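Local coordinates for protein putative TetR transcriptional regulator (Rhodococcus sp., PDB 2I10) that probably binds DNA as a TetR-family transcriptional regulator and holds p-nitrophenol in a pocket, at residues B[15-20]-B[60-65]; B[23-28]-B[121-126]; B[65-70]-B[106-111]. All coordinates share one frame; numbering follows the deposited sequence.

Contact 1. Residues B[15-20]-B[60-65]; sequences VALQTA and EKTLDR
Leu17 and Thr62 mark the crossing of two helical segments, with their CA atoms 5.6 Å apart. The axes of 15-20 and 60-65 approach to 9.5 Å at a signed crossing angle of -102°, nearly perpendicular, so the contact is confined to a few residues. It joins the first helix of the TetR-type N-terminal domain, 15-27, to helix 55-66, which runs on toward the C-terminal part of the chain.

Leu17 contributes the largest share of the buried surface, its two methyl groups having different partners. Leu17 CD1 lies over the centre of one face of the Arg65 guanidinium, 3.8 Å from Arg65 CZ, and the two side chains cross at about a right angle. In Arg65, CG is anti to the backbone N (chi1 -177°) and the chain bends at chi2 and chi3 before the guanidinium, whose face lies against the leucine methyl. Leu17 CD2 meets Thr62 OG1 at 3.9 Å and also touches CB of Lys61, a residue whose side chain then leads away. Ala20 CB adds a second methyl beside the hydroxyl, 3.7 Å from Thr62 OG1.

That hydroxyl lies in apolar surroundings here, yet it is hydrogen-bonded to Leu58 O one turn earlier in its own helix. With its polarity met locally, Thr62 can face Leu17 and Ala20 as a packing surface; the chemistry across the helices is therefore van der Waals contact, bordered by the aliphatic root of Lys61 and the guanidinium face of Arg65.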
loop_
_atom_site.group_PDB
_atom_site.type_symbol
_atom_site.label_atom_id
_atom_site.label_comp_id
_atom_site.label_asym_id
_atom_site.label_seq_id
_atom_site.Cartn_x
_atom_site.Cartn_y
_atom_site.Cartn_z
ATOM N N VAL B 15 15.549 10.101 -10.983
ATOM C CA VAL B 15 14.484 10.857 -11.645
ATOM C C VAL B 15 14.202 10.333 -13.083
ATOM O O VAL B 15 13.068 10.373 -13.566
ATOM C CB VAL B 15 14.702 12.412 -11.557
ATOM C CG1 VAL B 15 15.961 12.761 -10.751
ATOM C CG2 VAL B 15 14.636 13.084 -12.910
ATOM N N ALA B 16 15.248 9.838 -13.738
ATOM C CA ALA B 16 15.153 9.240 -15.064
ATOM C C ALA B 16 14.203 8.026 -15.051
ATOM O O ALA B 16 13.287 7.944 -15.849
ATOM C CB ALA B 16 16.538 8.861 -15.561
ATOM N N LEU B 17 14.387 7.122 -14.091
ATOM C CA LEU B 17 13.493 5.958 -13.902
ATOM C C LEU B 17 12.053 6.328 -13.543
ATOM O O LEU B 17 11.103 5.698 -14.003
ATOM C CB LEU B 17 14.064 5.028 -12.854
ATOM C CG LEU B 17 15.377 4.325 -13.240
ATOM C CD1 LEU B 17 15.714 3.380 -12.084
ATOM C CD2 LEU B 17 15.272 3.520 -14.549
ATOM N N GLN B 18 11.893 7.380 -12.750
ATOM C CA GLN B 18 10.573 7.870 -12.447
ATOM C C GLN B 18 9.900 8.416 -13.661
ATOM O O GLN B 18 8.717 8.203 -13.845
ATOM C CB GLN B 18 10.653 8.955 -11.380
ATOM C CG GLN B 18 9.349 9.525 -10.928
ATOM C CD GLN B 18 9.591 10.458 -9.728
ATOM O OE1 GLN B 18 8.667 10.931 -9.119
ATOM N NE2 GLN B 18 10.871 10.721 -9.414
ATOM N N THR B 19 10.650 9.154 -14.479
ATOM C CA THR B 19 10.121 9.674 -15.727
ATOM C C THR B 19 9.673 8.564 -16.678
ATOM O O THR B 19 8.581 8.623 -17.259
ATOM C CB THR B 19 11.162 10.608 -16.410
ATOM O OG1 THR B 19 11.518 11.594 -15.458
ATOM C CG2 THR B 19 10.556 11.290 -17.592
ATOM N N ALA B 20 10.536 7.559 -16.826
ATOM C CA ALA B 20 10.217 6.342 -17.590
ATOM C C ALA B 20 8.994 5.603 -17.046
ATOM O O ALA B 20 8.092 5.278 -17.816
ATOM C CB ALA B 20 11.415 5.465 -17.638
ATOM N N GLU B 60 12.773 -2.978 -18.001
ATOM C CA GLU B 60 13.072 -3.963 -16.953
ATOM C C GLU B 60 13.709 -3.291 -15.737
ATOM O O GLU B 60 13.448 -3.696 -14.618
ATOM C CB GLU B 60 13.992 -5.095 -17.479
ATOM C CG GLU B 60 13.457 -5.868 -18.747
ATOM C CD GLU B 60 12.199 -6.708 -18.500
ATOM O OE1 GLU B 60 11.900 -6.987 -17.333
ATOM O OE2 GLU B 60 11.525 -7.128 -19.480
ATOM N N LYS B 61 14.529 -2.257 -15.949
ATOM C CA LYS B 61 15.141 -1.505 -14.818
ATOM C C LYS B 61 14.062 -0.732 -14.025
ATOM O O LYS B 61 14.143 -0.589 -12.801
ATOM C CB LYS B 61 16.215 -0.493 -15.309
ATOM C CG LYS B 61 17.469 -1.080 -15.978
ATOM C CD LYS B 61 18.295 0.041 -16.788
ATOM C CE LYS B 61 19.219 -0.507 -17.883
ATOM N NZ LYS B 61 20.183 -1.583 -17.399
ATOM N N THR B 62 13.083 -0.207 -14.750
ATOM C CA THR B 62 11.979 0.538 -14.145
ATOM C C THR B 62 11.161 -0.444 -13.251
ATOM O O THR B 62 10.836 -0.110 -12.122
ATOM C CB THR B 62 11.102 1.229 -15.221
ATOM O OG1 THR B 62 11.886 2.213 -15.907
ATOM C CG2 THR B 62 9.951 1.987 -14.590
ATOM N N LEU B 63 10.901 -1.657 -13.736
ATOM C CA LEU B 63 10.189 -2.665 -12.958
ATOM C C LEU B 63 10.978 -3.111 -11.757
ATOM O O LEU B 63 10.369 -3.406 -10.720
ATOM C CB LEU B 63 9.779 -3.863 -13.813
ATOM C CG LEU B 63 8.846 -3.685 -15.019
ATOM C CD1 LEU B 63 8.587 -5.064 -15.690
ATOM C CD2 LEU B 63 7.495 -3.022 -14.624
ATOM N N ASP B 64 12.300 -3.224 -11.867
ATOM C CA ASP B 64 13.133 -3.496 -10.693
ATOM C C ASP B 64 12.903 -2.448 -9.607
ATOM O O ASP B 64 12.850 -2.782 -8.435
ATOM C CB ASP B 64 14.634 -3.490 -11.034
ATOM C CG ASP B 64 15.054 -4.646 -11.925
ATOM O OD1 ASP B 64 14.271 -5.616 -12.067
ATOM O OD2 ASP B 64 16.188 -4.583 -12.485
ATOM N N ARG B 65 12.806 -1.175 -10.004
ATOM C CA ARG B 65 12.651 -0.080 -9.048
ATOM C C ARG B 65 11.228 -0.043 -8.431
ATOM O O ARG B 65 11.085 0.223 -7.253
ATOM C CB ARG B 65 13.015 1.252 -9.721
ATOM C CG ARG B 65 12.974 2.505 -8.830
ATOM C CD ARG B 65 14.009 2.482 -7.708
ATOM N NE ARG B 65 15.403 2.305 -8.147
ATOM C CZ ARG B 65 16.284 3.295 -8.293
ATOM N NH1 ARG B 65 15.915 4.551 -8.072
ATOM N NH2 ARG B 65 17.532 3.043 -8.684
#

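Contact 2. Residues B[23-28]-B[121-126]; sequences LFWRQG and HEIVDL
Ile123 packs against the C-terminal end of helix 15-27, where the TetR-type DNA-binding domain meets the start of the long helix 121-148 of the regulatory domain. The apolar side-chain contact is made by its CG2 methyl. Ile123 CG2 lies 4.0 Å from Trp25 CE3, approaching the indole obliquely, and the two side chains cross at about a right angle. Around them, Met108 touches both Trp25 and Ile123, and Leu114 of the second subunit packs on the same tryptophan.

Contacts with backbone form the second group and fall to the other branch. Ile123 CG1 sits 3.3 Å from Phe24 O, a carbonyl already engaged by the helical hydrogen bond from Gly28 N. With CG1 beside its own backbone N (chi1 -59°), this branch is directed at the last turn of the helix; Ile123 CG1 reaches Gly28 CA at 4.1 Å.

The polar group at this contact is the carboxylate of Glu122, whose extended side chain passes Gly28 and merely touches it. Glu122 OE2 accepts its hydrogen bond from Glu30 N, outside the two segments. Gly28 leaves the helix with phi 76° and psi 175°, angles at which a side chain would strike the preceding carbonyl oxygen; a CB would also crowd the carboxylate. Glu122 OE2 comes within 3.8 Å of Gly28 C.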
loop_
_atom_site.group_PDB
_atom_site.type_symbol
_atom_site.label_atom_id
_atom_site.label_comp_id
_atom_site.label_asym_id
_atom_site.label_seq_id
_atom_site.Cartn_x
_atom_site.Cartn_y
_atom_site.Cartn_z
ATOM N N LEU B 23 5.644 7.391 -18.037
ATOM C CA LEU B 23 5.348 7.107 -19.420
ATOM C C LEU B 23 4.796 5.732 -19.591
ATOM O O LEU B 23 3.787 5.551 -20.251
ATOM C CB LEU B 23 6.610 7.210 -20.290
ATOM C CG LEU B 23 6.961 8.546 -20.898
ATOM C CD1 LEU B 23 8.346 8.461 -21.523
ATOM C CD2 LEU B 23 5.896 8.964 -21.929
ATOM N N PHE B 24 5.506 4.737 -19.073
ATOM C CA PHE B 24 5.077 3.355 -19.268
ATOM C C PHE B 24 3.754 3.164 -18.521
ATOM O O PHE B 24 2.886 2.384 -18.937
ATOM C CB PHE B 24 6.113 2.332 -18.747
ATOM C CG PHE B 24 7.432 2.275 -19.522
ATOM C CD1 PHE B 24 7.472 2.034 -20.888
ATOM C CD2 PHE B 24 8.643 2.373 -18.848
ATOM C CE1 PHE B 24 8.688 1.940 -21.577
ATOM C CE2 PHE B 24 9.865 2.288 -19.532
ATOM C CZ PHE B 24 9.878 2.074 -20.889
ATOM N N TRP B 25 3.605 3.854 -17.387
ATOM C CA TRP B 25 2.382 3.667 -16.584
ATOM C C TRP B 25 1.187 4.072 -17.431
ATOM O O TRP B 25 0.235 3.318 -17.539
ATOM C CB TRP B 25 2.439 4.523 -15.334
ATOM C CG TRP B 25 1.251 4.394 -14.448
ATOM C CD1 TRP B 25 0.165 5.245 -14.382
ATOM C CD2 TRP B 25 1.018 3.365 -13.475
ATOM N NE1 TRP B 25 -0.727 4.796 -13.427
ATOM C CE2 TRP B 25 -0.225 3.658 -12.842
ATOM C CE3 TRP B 25 1.753 2.248 -13.056
ATOM C CZ2 TRP B 25 -0.762 2.850 -11.835
ATOM C CZ3 TRP B 25 1.228 1.452 -12.066
ATOM C CH2 TRP B 25 -0.034 1.757 -11.460
ATOM N N ARG B 26 1.272 5.256 -18.041
ATOM C CA ARG B 26 0.184 5.844 -18.829
ATOM C C ARG B 26 0.009 5.206 -20.209
ATOM O O ARG B 26 -1.124 5.005 -20.666
ATOM C CB ARG B 26 0.421 7.341 -18.983
ATOM C CG ARG B 26 -0.673 8.055 -19.819
ATOM C CD ARG B 26 -0.413 9.541 -19.981
ATOM N NE ARG B 26 0.662 9.806 -20.952
ATOM C CZ ARG B 26 1.904 10.150 -20.618
ATOM N NH1 ARG B 26 2.267 10.270 -19.334
ATOM N NH2 ARG B 26 2.779 10.374 -21.568
ATOM N N GLN B 27 1.129 4.884 -20.873
ATOM C CA GLN B 27 1.081 4.420 -22.263
ATOM C C GLN B 27 1.271 2.900 -22.456
ATOM O O GLN B 27 0.993 2.378 -23.535
ATOM C CB GLN B 27 2.125 5.174 -23.124
ATOM C CG GLN B 27 2.124 6.714 -23.011
ATOM C CD GLN B 27 3.082 7.399 -23.986
ATOM O OE1 GLN B 27 4.246 6.986 -24.183
ATOM N NE2 GLN B 27 2.588 8.427 -24.627
ATOM N N GLY B 28 1.764 2.203 -21.437
ATOM C CA GLY B 28 2.155 0.817 -21.621
ATOM C C GLY B 28 3.489 0.728 -22.351
ATOM O O GLY B 28 4.077 1.732 -22.750
ATOM N N HIS B 121 -3.921 -0.527 -19.820
ATOM C CA HIS B 121 -4.388 -1.928 -19.669
ATOM C C HIS B 121 -3.254 -3.006 -19.692
ATOM O O HIS B 121 -3.327 -3.993 -18.950
ATOM C CB HIS B 121 -5.552 -2.271 -20.637
ATOM C CG HIS B 121 -5.160 -2.276 -22.076
ATOM N ND1 HIS B 121 -4.737 -3.414 -22.721
ATOM C CD2 HIS B 121 -5.099 -1.274 -22.990
ATOM C CE1 HIS B 121 -4.433 -3.116 -23.974
ATOM N NE2 HIS B 121 -4.651 -1.826 -24.164
ATOM N N GLU B 122 -2.208 -2.764 -20.478
ATOM C CA GLU B 122 -1.025 -3.631 -20.541
ATOM C C GLU B 122 -0.385 -3.746 -19.164
ATOM O O GLU B 122 0.081 -4.818 -18.768
ATOM C CB GLU B 122 0.031 -3.024 -21.470
ATOM C CG GLU B 122 -0.094 -3.313 -22.971
ATOM C CD GLU B 122 1.004 -2.590 -23.811
ATOM O OE1 GLU B 122 0.646 -1.945 -24.826
ATOM O OE2 GLU B 122 2.212 -2.641 -23.458
ATOM N N ILE B 123 -0.375 -2.619 -18.438
ATOM C CA ILE B 123 0.243 -2.544 -17.136
ATOM C C ILE B 123 -0.669 -3.222 -16.099
ATOM O O ILE B 123 -0.172 -3.893 -15.209
ATOM C CB ILE B 123 0.538 -1.082 -16.718
ATOM C CG1 ILE B 123 1.473 -0.384 -17.719
ATOM C CG2 ILE B 123 1.104 -1.028 -15.258
ATOM C CD1 ILE B 123 2.944 -0.874 -17.786
ATOM N N VAL B 124 -1.996 -3.072 -16.268
ATOM C CA VAL B 124 -2.997 -3.778 -15.442
ATOM C C VAL B 124 -2.790 -5.297 -15.550
ATOM O O VAL B 124 -2.756 -6.005 -14.538
ATOM C CB VAL B 124 -4.471 -3.414 -15.890
ATOM C CG1 VAL B 124 -5.490 -4.348 -15.238
ATOM C CG2 VAL B 124 -4.787 -1.962 -15.574
ATOM N N ASP B 125 -2.664 -5.773 -16.790
ATOM C CA ASP B 125 -2.445 -7.175 -17.079
ATOM C C ASP B 125 -1.134 -7.667 -16.465
ATOM O O ASP B 125 -1.077 -8.736 -15.851
ATOM C CB ASP B 125 -2.520 -7.438 -18.604
ATOM C CG ASP B 125 -3.937 -7.311 -19.142
ATOM O OD1 ASP B 125 -4.891 -7.227 -18.328
ATOM O OD2 ASP B 125 -4.112 -7.292 -20.370
ATOM N N LEU B 126 -0.105 -6.851 -16.587
ATOM C CA LEU B 126 1.205 -7.184 -16.020
ATOM C C LEU B 126 1.139 -7.341 -14.468
ATOM O O LEU B 126 1.642 -8.317 -13.908
ATOM C CB LEU B 126 2.227 -6.105 -16.454
ATOM C CG LEU B 126 3.680 -6.151 -15.944
ATOM C CD1 LEU B 126 4.446 -4.998 -16.525
ATOM C CD2 LEU B 126 3.774 -6.015 -14.476
#

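Contact 3. Residues B[65-70]-B[106-111]; sequences RYMCER and GCMTVQ
A disulfide bridge, Cys68 to Cys107, ties the turn that follows helix 55-66 to the N-terminal end of helix 108-112. The SG atoms of Cys68 and Cys107 are 2.1 Å apart, with a C-S-S-C torsion of -98°. Cys107, in the N-cap position, places SG between its backbone N and carbonyl carbon (chi1 72°), from where it meets the sulfur of Cys68. Beside the bridge, Met108 N donates a hydrogen bond of 2.9 Å to Tyr66 O, nearly along the C=O axis. Two selenomethionines continue the packing: Met108 CG lies 3.7 Å from Tyr66 CB, and Met108 SE is 3.8 Å from Met67 CG.

The polar end of the contact is built around Glu69, a buried carboxylate. Thr109 OG1 donates to Glu69 OE2 over 2.7 Å, on the syn lone pair of the carboxylate oxygen, and the two side chains cross at about a right angle. OE2 is also hydrogen-bonded to Tyr169 OH, its strongest partner, on helix 157-177. Glu69 OE1 accepts from a water whose O is 2.5 Å away; this water in turn accepts from Cys68 N and Thr109 N and thus links both segments. An alanine at Glu69 would probably leave the hydroxyls of Thr109 and Tyr169 without this carboxylate partner and the bridging water less firmly held.

Helix 15-27 touches Tyr66 and Met108, while helix 121-148 meets Met67 and Glu69 through Ala130 and Arg131, the latter a residue of the p-nitrophenol pocket. Helix 157-177 packs on the Cys68 side of the disulfide through Val168 and Tyr169.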
loop_
_atom_site.group_PDB
_atom_site.type_symbol
_atom_site.label_atom_id
_atom_site.label_comp_id
_atom_site.label_asym_id
_atom_site.label_seq_id
_atom_site.Cartn_x
_atom_site.Cartn_y
_atom_site.Cartn_z
ATOM N N ARG B 65 12.806 -1.175 -10.004
ATOM C CA ARG B 65 12.651 -0.080 -9.048
ATOM C C ARG B 65 11.228 -0.043 -8.431
ATOM O O ARG B 65 11.085 0.223 -7.253
ATOM C CB ARG B 65 13.015 1.252 -9.721
ATOM C CG ARG B 65 12.974 2.505 -8.830
ATOM C CD ARG B 65 14.009 2.482 -7.708
ATOM N NE ARG B 65 15.403 2.305 -8.147
ATOM C CZ ARG B 65 16.284 3.295 -8.293
ATOM N NH1 ARG B 65 15.915 4.551 -8.072
ATOM N NH2 ARG B 65 17.532 3.043 -8.684
ATOM N N TYR B 66 10.195 -0.319 -9.217
ATOM C CA TYR B 66 8.822 -0.040 -8.791
ATOM C C TYR B 66 7.884 -1.217 -8.554
ATOM O O TYR B 66 6.754 -1.002 -8.139
ATOM C CB TYR B 66 8.155 0.863 -9.806
ATOM C CG TYR B 66 8.672 2.303 -9.800
ATOM C CD1 TYR B 66 8.168 3.232 -8.887
ATOM C CD2 TYR B 66 9.641 2.736 -10.726
ATOM C CE1 TYR B 66 8.609 4.563 -8.871
ATOM C CE2 TYR B 66 10.104 4.094 -10.723
ATOM C CZ TYR B 66 9.573 4.988 -9.791
ATOM O OH TYR B 66 10.005 6.306 -9.741
HETATM N N MSE B 67 8.303 -2.437 -8.858
HETATM C CA MSE B 67 7.422 -3.606 -8.769
HETATM C C MSE B 67 7.688 -4.289 -7.431
HETATM O O MSE B 67 8.834 -4.665 -7.177
HETATM C CB MSE B 67 7.649 -4.572 -9.960
HETATM C CG MSE B 67 6.473 -4.733 -11.012
HETATM SE SE MSE B 67 6.744 -6.499 -12.049
HETATM C CE MSE B 67 6.301 -7.680 -10.630
ATOM N N CYS B 68 6.670 -4.417 -6.563
ATOM C CA CYS B 68 6.777 -5.253 -5.342
ATOM C C CYS B 68 7.108 -6.715 -5.720
ATOM O O CYS B 68 8.017 -7.335 -5.164
ATOM C CB CYS B 68 5.477 -5.165 -4.455
ATOM S SG CYS B 68 5.286 -3.548 -3.417
ATOM N N GLU B 69 6.383 -7.228 -6.706
ATOM C CA GLU B 69 6.350 -8.663 -7.034
ATOM C C GLU B 69 7.451 -9.170 -7.977
ATOM O O GLU B 69 7.259 -10.206 -8.628
ATOM C CB GLU B 69 4.997 -9.016 -7.653
ATOM C CG GLU B 69 3.807 -8.502 -6.866
ATOM C CD GLU B 69 3.342 -7.091 -7.256
ATOM O OE1 GLU B 69 4.087 -6.313 -7.892
ATOM O OE2 GLU B 69 2.201 -6.772 -6.906
ATOM N N ARG B 70 8.575 -8.457 -8.059
ATOM C CA ARG B 70 9.686 -8.811 -8.960
ATOM C C ARG B 70 10.156 -10.267 -8.852
ATOM O O ARG B 70 10.613 -10.680 -7.787
ATOM C CB ARG B 70 10.867 -7.848 -8.712
ATOM C CG ARG B 70 11.666 -7.573 -9.970
ATOM C CD ARG B 70 10.801 -6.997 -11.077
ATOM N NE ARG B 70 11.610 -6.668 -12.234
ATOM C CZ ARG B 70 11.436 -7.073 -13.498
ATOM N NH1 ARG B 70 10.424 -7.831 -13.873
ATOM N NH2 ARG B 70 12.285 -6.649 -14.432
ATOM N N GLY B 106 4.900 4.551 -3.781
ATOM C CA GLY B 106 4.724 3.178 -3.396
ATOM C C GLY B 106 4.995 2.371 -4.663
ATOM O O GLY B 106 5.364 2.943 -5.714
ATOM N N CYS B 107 4.828 1.056 -4.554
ATOM C CA CYS B 107 5.062 0.186 -5.678
ATOM C C CYS B 107 3.834 0.180 -6.556
ATOM O O CYS B 107 2.761 0.708 -6.203
ATOM C CB CYS B 107 5.467 -1.206 -5.249
ATOM S SG CYS B 107 4.148 -2.206 -4.526
HETATM N N MSE B 108 3.980 -0.389 -7.729
HETATM C CA MSE B 108 2.958 -0.236 -8.722
HETATM C C MSE B 108 1.604 -0.816 -8.317
HETATM O O MSE B 108 0.553 -0.239 -8.603
HETATM C CB MSE B 108 3.458 -0.813 -10.034
HETATM C CG MSE B 108 4.622 -0.022 -10.633
HETATM SE SE MSE B 108 5.641 -1.123 -12.007
HETATM C CE MSE B 108 4.087 -1.610 -13.114
ATOM N N THR B 109 1.579 -1.962 -7.682
ATOM C CA THR B 109 0.265 -2.409 -7.150
ATOM C C THR B 109 -0.426 -1.444 -6.158
ATOM O O THR B 109 -1.657 -1.275 -6.181
ATOM C CB THR B 109 0.359 -3.860 -6.586
ATOM O OG1 THR B 109 0.751 -4.686 -7.687
ATOM C CG2 THR B 109 -0.988 -4.366 -5.870
ATOM N N VAL B 110 0.353 -0.833 -5.288
ATOM C CA VAL B 110 -0.186 0.220 -4.437
ATOM C C VAL B 110 -0.835 1.307 -5.327
ATOM O O VAL B 110 -2.008 1.622 -5.160
ATOM C CB VAL B 110 0.880 0.811 -3.468
ATOM C CG1 VAL B 110 0.407 2.146 -2.877
ATOM C CG2 VAL B 110 1.216 -0.207 -2.333
ATOM N N GLN B 111 -0.081 1.828 -6.294
ATOM C CA GLN B 111 -0.584 2.817 -7.271
ATOM C C GLN B 111 -1.858 2.383 -8.035
ATOM O O GLN B 111 -2.826 3.183 -8.167
ATOM C CB GLN B 111 0.547 3.179 -8.250
ATOM C CG GLN B 111 1.560 4.139 -7.640
ATOM C CD GLN B 111 0.931 5.517 -7.355
ATOM O OE1 GLN B 111 0.246 6.076 -8.224
ATOM N NE2 GLN B 111 1.167 6.069 -6.140
HETATM O O HOH W 1 4.207 -3.834 -7.930
#

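All three contacts are largely buried, but contact 3 lies deepest, its centre about 5 Å from the centre of the chain, against 13 and 16 Å for the centres of contacts 1 and 2, and every residue touching there is buried. Contact 1 has exposed Lys61 and Arg65 at its border. Contacts 1 and 2 share helix 15-27; contacts 1 and 3 share helix 55-66, to whose Glu60 and Asp64 Arg70, just beyond that helix, makes salt bridges. Contacts 2 and 3 meet where Ile123 CG2 lies 3.7 Å from Met108 CE. Chemistry changes with place: van der Waals packing alone joins the segments of contacts 1 and 2, whereas a covalent bridge, direct hydrogen bonds and a water join those of contact 3.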